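Local coordinates for OmpT protein (Vibrio cholerae serotype O1, PDB 6EHD) that probably acts as a non-specific diffusion porin, letting small hydrophilic solutes cross the outer membrane, at residues Phe197-Gly201 against Gly211-Tyr215. The protein carries 1 engineered substitution. Where two conformers were deposited one is given. Residues are numbered along the deposited sequence.
With C8E ((hydroxyethyloxy)tri(ethyloxy)octane), chain J.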
# COMPACT_ATOMS: atom_id res chain seq x y z
N PHE A 197 -3.81 -5.81 12.86
CA PHE A 197 -2.55 -6.34 13.34
C PHE A 197 -2.00 -7.37 12.39
O PHE A 197 -2.77 -8.20 11.80
CB PHE A 197 -2.79 -6.95 14.79
CG PHE A 197 -1.56 -7.56 15.37
CD1 PHE A 197 -0.53 -6.77 15.79
CD2 PHE A 197 -1.44 -8.93 15.53
CE1 PHE A 197 0.65 -7.31 16.30
CE2 PHE A 197 -0.26 -9.47 16.00
CZ PHE A 197 0.77 -8.66 16.42
N GLU A 198 -0.63 -7.43 12.24
CA GLU A 198 -0.02 -8.33 11.32
C GLU A 198 1.35 -8.79 11.79
O GLU A 198 2.02 -8.10 12.58
CB GLU A 198 0.18 -7.61 9.93
CG GLU A 198 1.19 -6.49 9.89
CD GLU A 198 2.68 -6.86 9.70
OE1 GLU A 198 2.99 -7.89 9.11
OE2 GLU A 198 3.58 -6.08 10.15
N VAL A 199 1.73 -9.95 11.31
CA VAL A 199 3.12 -10.46 11.39
C VAL A 199 3.60 -10.89 10.00
O VAL A 199 2.84 -11.61 9.27
CB VAL A 199 3.19 -11.68 12.36
CG1 VAL A 199 4.57 -12.31 12.37
CG2 VAL A 199 2.77 -11.25 13.77
N THR A 200 4.88 -10.61 9.66
CA THR A 200 5.46 -10.98 8.37
C THR A 200 6.86 -11.55 8.56
O THR A 200 7.61 -11.05 9.41
CB THR A 200 5.62 -9.73 7.41
OG1 THR A 200 4.31 -9.25 7.08
CG2 THR A 200 6.37 -10.06 6.14
N GLY A 201 7.16 -12.59 7.78
CA GLY A 201 8.55 -13.13 7.61
C GLY A 201 8.96 -13.15 6.15
O GLY A 201 8.18 -13.60 5.34
N GLY A 211 8.06 -15.03 1.11
CA GLY A 211 7.45 -14.27 2.17
C GLY A 211 6.08 -14.80 2.58
O GLY A 211 5.29 -15.27 1.72
N VAL A 212 5.77 -14.62 3.87
CA VAL A 212 4.47 -14.92 4.42
C VAL A 212 4.01 -13.79 5.32
O VAL A 212 4.75 -13.34 6.20
CB VAL A 212 4.45 -16.30 5.24
CG1 VAL A 212 3.08 -16.55 5.83
CG2 VAL A 212 4.95 -17.42 4.36
N THR A 213 2.73 -13.37 5.17
CA THR A 213 2.10 -12.39 6.06
C THR A 213 0.73 -12.91 6.57
O THR A 213 -0.13 -13.41 5.77
CB THR A 213 1.82 -11.01 5.38
OG1 THR A 213 3.05 -10.41 4.92
CG2 THR A 213 1.01 -10.07 6.30
N TYR A 214 0.57 -12.85 7.92
CA TYR A 214 -0.73 -13.00 8.54
C TYR A 214 -1.32 -11.62 8.86
O TYR A 214 -0.62 -10.76 9.47
CB TYR A 214 -0.56 -13.79 9.85
CG TYR A 214 -0.05 -15.22 9.82
CD1 TYR A 214 -0.19 -16.04 8.68
CD2 TYR A 214 0.40 -15.85 11.01
CE1 TYR A 214 0.28 -17.37 8.65
CE2 TYR A 214 0.77 -17.18 11.00
CZ TYR A 214 0.64 -17.98 9.83
OH TYR A 214 0.98 -19.34 9.83
N TYR A 215 -2.58 -11.37 8.59
CA TYR A 215 -3.25 -10.12 8.97
C TYR A 215 -4.63 -10.48 9.63
O TYR A 215 -5.33 -11.41 9.21
CB TYR A 215 -3.55 -9.14 7.71
CG TYR A 215 -2.89 -7.80 7.73
CD1 TYR A 215 -3.41 -6.74 8.55
CD2 TYR A 215 -1.75 -7.51 6.98
CE1 TYR A 215 -2.80 -5.50 8.62
CE2 TYR A 215 -1.13 -6.27 7.01
CZ TYR A 215 -1.61 -5.26 7.86
OH TYR A 215 -0.98 -4.01 7.93
C1 C8E J . 2.94 -12.18 20.08
C2 C8E J . 3.39 -11.35 18.90
C3 C8E J . 4.72 -11.89 18.40
C4 C8E J . 4.86 -11.73 16.91
C5 C8E J . 6.31 -11.57 16.49
C6 C8E J . 6.77 -12.53 15.43
C7 C8E J . 6.48 -14.01 15.65
C8 C8E J . 7.57 -14.85 14.94
O9 C8E J . 7.57 -14.50 13.57
C10 C8E J . 8.26 -15.32 12.63
C11 C8E J . 7.75 -14.81 11.29
O12 C8E J . 6.68 -15.66 10.83
C13 C8E J . 5.96 -15.15 9.73
C14 C8E J . 4.55 -15.69 9.77
O15 C8E J . 4.41 -17.07 9.40
C16 C8E J . 5.35 -18.05 9.71
C17 C8E J . 4.63 -19.39 9.72
O18 C8E J . 5.15 -20.28 8.75
C19 C8E J . 6.37 -20.90 9.12
C20 C8E J . 6.64 -21.64 7.83
O21 C8E J . 6.90 -20.80 6.70
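Residues 197-201 and 211-215 lie on consecutive strands of a β hairpin. The axes of the two short segments run antiparallel, at 169°, and approach to 4.8 Å. The CA-to-CB bond of Phe197 points away from 211-215, and its side chain lies near another bound C8E. Its O accepts a CA-H...O contact from Tyr215 CA at 3.5 Å. Glu198 faces Tyr215 in a non-hydrogen-bonded pair. Its CB sits over the Tyr215 ring, 3.4 Å from the centroid, in a CH-pi contact. Glu198 OE2 hydrogen-bonds His163 ND1, and Tyr215 OH hydrogen-bonds Tyr152 OH. Val199 and Tyr214 form a hydrogen-bonded pair, with Val199 N to Tyr214 O at 3.1 Å and Tyr214 N to Val199 O at 2.9 Å. Thr200 comes next, paired with Thr213. Thr213 OG1 donates to Thr200 OG1 at 2.8 Å, and Thr200 OG1 donates to Glu198 OE1, also at 2.8 Å. This relay runs along the face that carries Glu198, Thr200, Thr213 and Tyr215. Leu108 touches Thr213 and Tyr215, Arg109 and Tyr110 touch Tyr215, and Ala97 N hydrogen-bonds Thr213 OG1. Gly201 closes the run with Val212, through Gly201 N to Val212 O and Val212 N to Gly201 O, both 3.0 Å. The opposite face carries Val199, Val212 and Tyr214 and meets the detergent C8E. Gly201 N lies 3.4 Å from C8E C13, where a side chain would be crowded. O15 of C8E lies over the Tyr214 ring. Residues alternating along each strand, between a polar pore side and a detergent-covered outside, are typical of a Gram-negative porin β-barrel wall.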